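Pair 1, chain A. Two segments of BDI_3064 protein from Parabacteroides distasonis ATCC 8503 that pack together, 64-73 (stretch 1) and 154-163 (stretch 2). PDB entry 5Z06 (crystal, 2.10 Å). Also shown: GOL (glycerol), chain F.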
# COMPACT_ATOMS: atom_id res chain seq x y z
N GLY A 64 4.33 -36.90 21.61
CA GLY A 64 4.54 -35.49 21.36
C GLY A 64 3.53 -35.04 20.35
O GLY A 64 2.75 -35.83 19.82
N ASP A 65 3.57 -33.75 20.05
CA ASP A 65 2.71 -33.21 19.02
C ASP A 65 3.40 -32.04 18.36
O ASP A 65 4.28 -31.43 18.95
CB ASP A 65 1.38 -32.76 19.65
CG ASP A 65 0.22 -32.79 18.66
OD1 ASP A 65 0.30 -33.44 17.59
OD2 ASP A 65 -0.78 -32.15 18.98
N TRP A 66 3.01 -31.76 17.13
CA TRP A 66 3.32 -30.50 16.52
C TRP A 66 2.15 -30.00 15.72
O TRP A 66 1.27 -30.76 15.31
CB TRP A 66 4.61 -30.58 15.68
CG TRP A 66 4.62 -31.52 14.53
CD1 TRP A 66 5.18 -32.76 14.49
CD2 TRP A 66 4.09 -31.27 13.22
NE1 TRP A 66 5.02 -33.31 13.25
CE2 TRP A 66 4.36 -32.42 12.45
CE3 TRP A 66 3.42 -30.20 12.64
CZ2 TRP A 66 3.98 -32.53 11.11
CZ3 TRP A 66 3.04 -30.30 11.32
CH2 TRP A 66 3.31 -31.46 10.57
N TYR A 67 2.15 -28.68 15.52
CA TYR A 67 1.12 -28.01 14.77
C TYR A 67 1.79 -26.97 13.88
O TYR A 67 2.72 -26.28 14.30
CB TYR A 67 0.15 -27.32 15.72
CG TYR A 67 -0.92 -26.57 14.98
CD1 TYR A 67 -1.97 -27.25 14.37
CD2 TYR A 67 -0.87 -25.17 14.86
CE1 TYR A 67 -2.95 -26.56 13.67
CE2 TYR A 67 -1.84 -24.48 14.17
CZ TYR A 67 -2.87 -25.16 13.58
OH TYR A 67 -3.82 -24.47 12.90
N SER A 68 1.31 -26.88 12.65
CA SER A 68 1.67 -25.78 11.81
C SER A 68 0.46 -25.30 11.08
O SER A 68 -0.45 -26.07 10.81
CB SER A 68 2.73 -26.19 10.81
OG SER A 68 3.20 -25.03 10.18
N GLU A 69 0.44 -24.01 10.77
CA GLU A 69 -0.54 -23.50 9.83
C GLU A 69 0.04 -22.40 8.98
O GLU A 69 0.90 -21.64 9.43
CB GLU A 69 -1.78 -23.01 10.55
CG GLU A 69 -1.53 -21.89 11.53
CD GLU A 69 -2.82 -21.34 12.10
OE1 GLU A 69 -2.99 -20.10 12.08
OE2 GLU A 69 -3.67 -22.14 12.55
N ILE A 70 -0.47 -22.33 7.75
CA ILE A 70 -0.14 -21.31 6.81
C ILE A 70 -1.38 -20.44 6.71
O ILE A 70 -2.43 -20.89 6.24
CB ILE A 70 0.24 -21.90 5.46
CG1 ILE A 70 1.48 -22.79 5.61
CG2 ILE A 70 0.56 -20.80 4.46
CD1 ILE A 70 1.17 -24.25 5.79
N GLN A 71 -1.25 -19.20 7.14
CA GLN A 71 -2.37 -18.29 7.28
C GLN A 71 -2.58 -17.46 6.02
O GLN A 71 -1.62 -16.91 5.43
CB GLN A 71 -2.15 -17.38 8.46
CG GLN A 71 -2.08 -18.10 9.78
CD GLN A 71 -1.37 -17.31 10.86
OE1 GLN A 71 -0.86 -16.23 10.60
NE2 GLN A 71 -1.32 -17.86 12.06
N TYR A 72 -3.84 -17.37 5.62
CA TYR A 72 -4.22 -16.46 4.55
C TYR A 72 -3.88 -15.06 5.01
O TYR A 72 -4.21 -14.71 6.13
CB TYR A 72 -5.73 -16.53 4.22
CG TYR A 72 -6.14 -15.44 3.26
CD1 TYR A 72 -5.77 -15.50 1.92
CD2 TYR A 72 -6.86 -14.34 3.69
CE1 TYR A 72 -6.13 -14.52 1.03
CE2 TYR A 72 -7.22 -13.33 2.81
CZ TYR A 72 -6.86 -13.42 1.49
OH TYR A 72 -7.21 -12.39 0.62
N CYS A 73 -3.22 -14.30 4.15
CA CYS A 73 -2.76 -12.93 4.45
C CYS A 73 -3.81 -11.98 3.91
O CYS A 73 -3.91 -11.85 2.70
CB CYS A 73 -1.39 -12.66 3.78
SG CYS A 73 -0.89 -10.91 3.72
N LYS A 154 -13.54 -17.06 5.75
CA LYS A 154 -13.56 -17.95 6.92
C LYS A 154 -12.54 -19.10 6.83
O LYS A 154 -12.31 -19.80 7.82
CB LYS A 154 -14.99 -18.45 7.18
CG LYS A 154 -15.86 -17.33 7.74
CD LYS A 154 -17.33 -17.67 7.76
CE LYS A 154 -18.06 -16.67 8.66
NZ LYS A 154 -19.52 -16.65 8.39
N LEU A 155 -11.96 -19.31 5.66
CA LEU A 155 -10.90 -20.30 5.48
C LEU A 155 -9.60 -19.57 5.82
O LEU A 155 -8.90 -19.04 4.94
CB LEU A 155 -10.91 -20.85 4.05
CG LEU A 155 -12.27 -21.42 3.56
CD1 LEU A 155 -12.11 -22.03 2.18
CD2 LEU A 155 -12.88 -22.44 4.53
N ALA A 156 -9.32 -19.52 7.12
CA ALA A 156 -8.25 -18.68 7.66
C ALA A 156 -6.87 -19.27 7.40
O ALA A 156 -5.93 -18.53 7.13
CB ALA A 156 -8.44 -18.43 9.15
N ALA A 157 -6.73 -20.59 7.50
CA ALA A 157 -5.42 -21.19 7.40
C ALA A 157 -5.49 -22.62 6.95
O ALA A 157 -6.49 -23.28 7.17
CB ALA A 157 -4.69 -21.10 8.74
N VAL A 158 -4.43 -23.05 6.29
CA VAL A 158 -4.18 -24.45 6.04
C VAL A 158 -3.39 -24.96 7.24
O VAL A 158 -2.30 -24.47 7.52
CB VAL A 158 -3.37 -24.63 4.75
CG1 VAL A 158 -2.94 -26.08 4.59
CG2 VAL A 158 -4.23 -24.20 3.58
N ALA A 159 -3.98 -25.94 7.95
CA ALA A 159 -3.42 -26.51 9.16
C ALA A 159 -2.72 -27.83 8.87
O ALA A 159 -3.17 -28.61 8.02
CB ALA A 159 -4.51 -26.73 10.18
N LEU A 160 -1.62 -28.06 9.58
CA LEU A 160 -0.84 -29.27 9.40
C LEU A 160 -0.55 -29.88 10.74
O LEU A 160 -0.27 -29.18 11.72
CB LEU A 160 0.46 -28.98 8.66
CG LEU A 160 0.24 -28.43 7.26
CD1 LEU A 160 1.49 -27.71 6.77
CD2 LEU A 160 -0.17 -29.52 6.29
N ARG A 161 -0.64 -31.21 10.76
CA ARG A 161 -0.46 -31.99 11.97
C ARG A 161 0.34 -33.23 11.62
O ARG A 161 0.46 -33.57 10.44
CB ARG A 161 -1.82 -32.38 12.55
CG ARG A 161 -2.35 -31.43 13.60
CD ARG A 161 -3.15 -32.15 14.70
NE ARG A 161 -3.59 -31.20 15.71
CZ ARG A 161 -2.80 -30.60 16.61
NH1 ARG A 161 -1.49 -30.85 16.67
NH2 ARG A 161 -3.34 -29.72 17.46
N PRO A 162 0.88 -33.90 12.65
CA PRO A 162 1.66 -35.11 12.40
C PRO A 162 0.88 -36.17 11.62
O PRO A 162 -0.35 -36.28 11.76
CB PRO A 162 1.95 -35.64 13.82
CG PRO A 162 1.79 -34.48 14.72
CD PRO A 162 0.69 -33.68 14.10
N GLY A 163 1.59 -36.91 10.80
CA GLY A 163 1.11 -38.19 10.33
C GLY A 163 1.54 -39.19 11.38
O GLY A 163 1.45 -38.93 12.59
C1 GOL F . -0.67 -27.28 19.47
O1 GOL F . -1.77 -27.67 18.63
C2 GOL F . 0.23 -28.43 19.95
O2 GOL F . 0.39 -29.41 18.93
C3 GOL F . 1.64 -27.96 20.27
O3 GOL F . 1.70 -27.04 21.38
O HOH W 1 -5.51 -15.92 8.06

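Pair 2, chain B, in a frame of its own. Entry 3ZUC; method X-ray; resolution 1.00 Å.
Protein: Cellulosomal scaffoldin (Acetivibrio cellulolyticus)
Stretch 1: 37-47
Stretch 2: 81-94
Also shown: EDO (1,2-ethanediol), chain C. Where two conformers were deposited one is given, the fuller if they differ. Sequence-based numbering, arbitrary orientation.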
# COMPACT_ATOMS: atom_id res chain seq x y z
N ASN B 37 -12.44 2.34 -11.68
CA ASN B 37 -13.22 2.64 -10.48
C ASN B 37 -12.40 2.36 -9.22
O ASN B 37 -12.16 1.20 -8.88
CB ASN B 37 -14.52 1.83 -10.46
CG ASN B 37 -15.45 2.26 -9.34
OD1 ASN B 37 -15.05 2.98 -8.43
ND2 ASN B 37 -16.69 1.81 -9.39
N LEU B 38 -11.97 3.41 -8.53
CA LEU B 38 -11.09 3.23 -7.40
C LEU B 38 -11.73 2.48 -6.25
O LEU B 38 -11.02 1.85 -5.46
CB LEU B 38 -10.56 4.57 -6.92
CG LEU B 38 -9.53 5.20 -7.86
CD1 LEU B 38 -9.29 6.65 -7.48
CD2 LEU B 38 -8.23 4.46 -7.88
N ALA B 39 -13.06 2.50 -6.15
CA ALA B 39 -13.72 1.79 -5.05
C ALA B 39 -13.43 0.30 -5.07
O ALA B 39 -13.52 -0.35 -4.04
CB ALA B 39 -15.22 2.03 -5.09
N ASP B 40 -13.06 -0.23 -6.23
CA ASP B 40 -12.74 -1.65 -6.33
C ASP B 40 -11.26 -1.95 -6.18
O ASP B 40 -10.88 -3.12 -6.23
CB ASP B 40 -13.24 -2.18 -7.65
CG ASP B 40 -14.73 -2.16 -7.73
OD1 ASP B 40 -15.37 -2.62 -6.76
OD2 ASP B 40 -15.25 -1.63 -8.72
N VAL B 41 -10.42 -0.94 -6.00
CA VAL B 41 -8.98 -1.15 -5.93
C VAL B 41 -8.54 -1.30 -4.47
O VAL B 41 -8.93 -0.52 -3.60
CB VAL B 41 -8.24 0.03 -6.59
CG1 VAL B 41 -6.75 -0.09 -6.38
CG2 VAL B 41 -8.55 0.09 -8.07
N LYS B 42 -7.70 -2.30 -4.22
CA LYS B 42 -7.06 -2.47 -2.92
C LYS B 42 -5.55 -2.52 -3.12
O LYS B 42 -5.08 -2.89 -4.21
CB LYS B 42 -7.53 -3.77 -2.23
CG LYS B 42 -9.06 -3.89 -2.09
CD LYS B 42 -9.53 -5.21 -1.50
CE LYS B 42 -11.06 -5.22 -1.35
NZ LYS B 42 -11.60 -6.57 -1.09
N LEU B 43 -4.81 -2.18 -2.07
CA LEU B 43 -3.35 -2.26 -2.08
C LEU B 43 -2.90 -3.02 -0.84
O LEU B 43 -3.50 -2.87 0.22
CB LEU B 43 -2.72 -0.85 -2.02
CG LEU B 43 -3.25 0.16 -3.03
CD1 LEU B 43 -2.73 1.54 -2.74
CD2 LEU B 43 -2.91 -0.26 -4.45
N HIS B 44 -1.83 -3.81 -0.96
CA HIS B 44 -1.22 -4.47 0.20
C HIS B 44 0.24 -4.08 0.39
O HIS B 44 1.02 -4.00 -0.57
CB HIS B 44 -1.23 -6.00 0.09
CG HIS B 44 -2.58 -6.63 0.17
ND1 HIS B 44 -2.76 -7.98 0.03
CD2 HIS B 44 -3.79 -6.10 0.40
CE1 HIS B 44 -4.05 -8.27 0.15
NE2 HIS B 44 -4.70 -7.14 0.38
N TYR B 45 0.59 -3.91 1.66
CA TYR B 45 1.97 -3.73 2.12
C TYR B 45 2.25 -4.82 3.16
O TYR B 45 1.56 -4.87 4.19
CB TYR B 45 2.17 -2.35 2.71
CG TYR B 45 3.59 -2.04 3.11
CD1 TYR B 45 4.08 -2.38 4.37
CD2 TYR B 45 4.47 -1.44 2.21
CE1 TYR B 45 5.40 -2.12 4.72
CE2 TYR B 45 5.78 -1.18 2.55
CZ TYR B 45 6.24 -1.51 3.81
OH TYR B 45 7.56 -1.20 4.10
N TYR B 46 3.22 -5.68 2.89
CA TYR B 46 3.53 -6.86 3.70
C TYR B 46 4.73 -6.62 4.60
O TYR B 46 5.75 -6.05 4.18
CB TYR B 46 3.85 -8.04 2.77
CG TYR B 46 2.71 -8.46 1.88
CD1 TYR B 46 1.76 -9.35 2.35
CD2 TYR B 46 2.55 -7.95 0.60
CE1 TYR B 46 0.69 -9.75 1.58
CE2 TYR B 46 1.48 -8.35 -0.18
CZ TYR B 46 0.54 -9.24 0.30
OH TYR B 46 -0.50 -9.63 -0.51
N PHE B 47 4.63 -7.09 5.84
CA PHE B 47 5.66 -6.81 6.82
C PHE B 47 5.64 -7.84 7.94
O PHE B 47 4.69 -8.62 8.08
CB PHE B 47 5.50 -5.37 7.37
CG PHE B 47 4.21 -5.12 8.12
CD1 PHE B 47 3.01 -4.87 7.45
CD2 PHE B 47 4.19 -5.10 9.51
CE1 PHE B 47 1.84 -4.63 8.15
CE2 PHE B 47 3.03 -4.86 10.21
CZ PHE B 47 1.84 -4.61 9.53
N THR B 81 8.42 -15.69 4.96
CA THR B 81 9.57 -14.81 5.02
C THR B 81 9.15 -13.37 4.76
O THR B 81 8.51 -13.06 3.76
CB THR B 81 10.59 -15.23 3.96
OG1 THR B 81 10.88 -16.62 4.14
CG2 THR B 81 11.86 -14.41 4.06
N GLY B 82 9.49 -12.51 5.71
CA GLY B 82 9.22 -11.11 5.57
C GLY B 82 7.79 -10.68 5.76
O GLY B 82 7.50 -9.48 5.61
N ALA B 83 6.89 -11.61 6.07
CA ALA B 83 5.48 -11.25 6.09
C ALA B 83 4.71 -12.09 7.11
O ALA B 83 4.38 -13.26 6.86
CB ALA B 83 4.87 -11.44 4.70
N ASP B 84 4.39 -11.48 8.25
CA ASP B 84 3.42 -12.05 9.17
C ASP B 84 2.11 -11.26 9.19
O ASP B 84 1.13 -11.76 9.74
CB ASP B 84 3.97 -12.36 10.56
CG ASP B 84 4.52 -11.17 11.30
OD1 ASP B 84 4.04 -10.04 11.12
OD2 ASP B 84 5.51 -11.38 12.03
N GLN B 85 2.07 -10.09 8.54
CA GLN B 85 0.87 -9.27 8.43
C GLN B 85 0.90 -8.52 7.13
O GLN B 85 1.95 -8.37 6.50
CB GLN B 85 0.74 -8.25 9.58
CG GLN B 85 0.70 -8.89 10.95
CD GLN B 85 0.17 -7.98 12.02
OE1 GLN B 85 -0.43 -6.93 11.75
NE2 GLN B 85 0.31 -8.42 13.26
N TYR B 86 -0.26 -7.99 6.74
CA TYR B 86 -0.31 -6.97 5.72
C TYR B 86 -1.28 -5.87 6.09
O TYR B 86 -2.29 -6.09 6.75
CB TYR B 86 -0.63 -7.54 4.33
CG TYR B 86 -1.93 -8.30 4.16
CD1 TYR B 86 -1.97 -9.66 4.39
CD2 TYR B 86 -3.09 -7.69 3.72
CE1 TYR B 86 -3.13 -10.41 4.15
CE2 TYR B 86 -4.26 -8.42 3.50
CZ TYR B 86 -4.27 -9.78 3.71
OH TYR B 86 -5.42 -10.53 3.46
N LEU B 87 -0.93 -4.67 5.64
CA LEU B 87 -1.84 -3.54 5.54
C LEU B 87 -2.61 -3.68 4.25
O LEU B 87 -2.01 -3.90 3.20
CB LEU B 87 -1.01 -2.26 5.50
CG LEU B 87 -1.74 -0.99 5.06
CD1 LEU B 87 -2.79 -0.54 6.05
CD2 LEU B 87 -0.74 0.12 4.76
N GLU B 88 -3.93 -3.53 4.31
CA GLU B 88 -4.78 -3.46 3.14
C GLU B 88 -5.41 -2.07 3.08
O GLU B 88 -6.13 -1.67 4.00
CB GLU B 88 -5.88 -4.53 3.17
CG GLU B 88 -6.79 -4.48 1.96
CD GLU B 88 -7.65 -5.72 1.86
OE1 GLU B 88 -7.17 -6.78 1.41
OE2 GLU B 88 -8.82 -5.65 2.26
N ILE B 89 -5.11 -1.34 2.01
CA ILE B 89 -5.66 -0.02 1.76
C ILE B 89 -6.83 -0.15 0.79
O ILE B 89 -6.74 -0.86 -0.21
CB ILE B 89 -4.59 0.91 1.17
CG1 ILE B 89 -3.45 1.12 2.17
CG2 ILE B 89 -5.19 2.24 0.75
CD1 ILE B 89 -2.24 1.81 1.59
N ALA B 90 -7.92 0.55 1.11
CA ALA B 90 -9.13 0.59 0.31
C ALA B 90 -9.55 2.05 0.07
O ALA B 90 -9.17 2.96 0.81
CB ALA B 90 -10.25 -0.14 1.02
N PHE B 91 -10.35 2.22 -0.97
CA PHE B 91 -10.89 3.51 -1.39
C PHE B 91 -12.41 3.47 -1.32
O PHE B 91 -13.03 2.50 -1.76
CB PHE B 91 -10.53 3.79 -2.85
CG PHE B 91 -9.06 3.93 -3.11
CD1 PHE B 91 -8.30 2.82 -3.43
CD2 PHE B 91 -8.45 5.17 -3.06
CE1 PHE B 91 -6.95 2.95 -3.68
CE2 PHE B 91 -7.10 5.30 -3.32
CZ PHE B 91 -6.35 4.20 -3.63
N SER B 92 -13.02 4.53 -0.80
CA SER B 92 -14.47 4.64 -0.80
C SER B 92 -15.00 5.05 -2.18
O SER B 92 -14.25 5.49 -3.05
CB SER B 92 -14.89 5.69 0.21
OG SER B 92 -14.54 6.95 -0.31
N SER B 93 -16.31 4.96 -2.35
CA SER B 93 -16.93 5.39 -3.60
C SER B 93 -16.73 6.88 -3.90
O SER B 93 -16.74 7.29 -5.06
CB SER B 93 -18.43 5.07 -3.57
OG SER B 93 -19.06 5.80 -2.54
N ALA B 94 -16.55 7.70 -2.86
CA ALA B 94 -16.31 9.12 -3.05
C ALA B 94 -14.93 9.42 -3.64
O ALA B 94 -14.70 10.51 -4.16
CB ALA B 94 -16.52 9.89 -1.75
C1 EDO C . -3.51 -12.36 0.48
O1 EDO C . -3.82 -11.33 -0.45
C2 EDO C . -2.14 -12.14 1.08
O2 EDO C . -1.15 -12.10 0.04
O HOH W 2 -16.78 5.14 -7.40
O HOH W 3 -11.27 -0.21 -2.36
O HOH W 4 -14.70 0.38 -1.23
O HOH W 5 -10.69 -7.38 1.49

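What backbone arrangement do the two pairs share? Each joins two antiparallel strands, and 14 central residues superpose with an RMSD of 0.7 Å. In pair 1, Ser A68 pairs with Leu A160 and Ile A70 with Val A158 through reciprocal backbone hydrogen bonds: Ser A68 N to Leu A160 O is 2.9 Å, and Leu A160 N to Ser A68 O is 2.6 Å. The matching pairs in pair 2 are Leu B43 with Ile B89 and Tyr B45 with Leu B87, where Leu B43 N lies 3.0 Å from Ile B89 O and Leu B87 N lies 2.9 Å from Tyr B45 O.

How is the sheet face bearing these hydrogen-bonded pairs filled? Leu A160 and Ile B89 coincide closely, their side-chain centres 0.7 Å apart, but their neighbours differ. Opposite Leu A160 stands the small Ser A68, and Ile A70 CD1 reaches Leu A160 CD1 at 3.6 Å, a diagonal contact. In pair 2 the position of Ser A68 holds Leu B43, and apolar contacts on this face lie between directly facing residues: Leu B43 CB to Ile B89 CB is 4.1 Å, and Tyr B45 CB to Leu B87 CB is 4.2 Å.

What happens on the other face? In pair 1, Glu A69 and Gln A71 stand opposite Ala A159 and Ala A157. Across from them are two methyl groups, and the polar side chains join along their own strand: Gln A71 NE2 donates to Glu A69 OE1 at 2.8 Å, and Tyr A67 OH to Glu A69 OE2 at a very short 2.4 Å. Pair 2 places Glu B88 and Tyr B86 at the alanine positions, and the link crosses between strands. His B44 NE2 donates to Glu B88 OE1 at 2.7 Å, while the His B44 ring stacks face-to-face on Tyr B86, centroids 4.2 Å apart. His B44 ND1 also donates to Tyr B46 OH at 2.8 Å, so the imidazole uses both nitrogens and a face.

How are the ends near Pro A162 and Phe B91 closed, where these two residues match? Pro A162 CG sits over the five-membered ring of Trp A66, 3.8 Å from its centroid, and Asp A65 OD2 forms a salt bridge with Arg A161 NH1 at 2.7 Å. In pair 2 the aromatic residue is on the second stretch: Phe B91 CE1 meets Val B41 CG1, the counterpart of Trp A66, at 4.1 Å. Ala B90 replaces Arg A161, and Asp B40, matching Asp A65, makes no contact across the stretches.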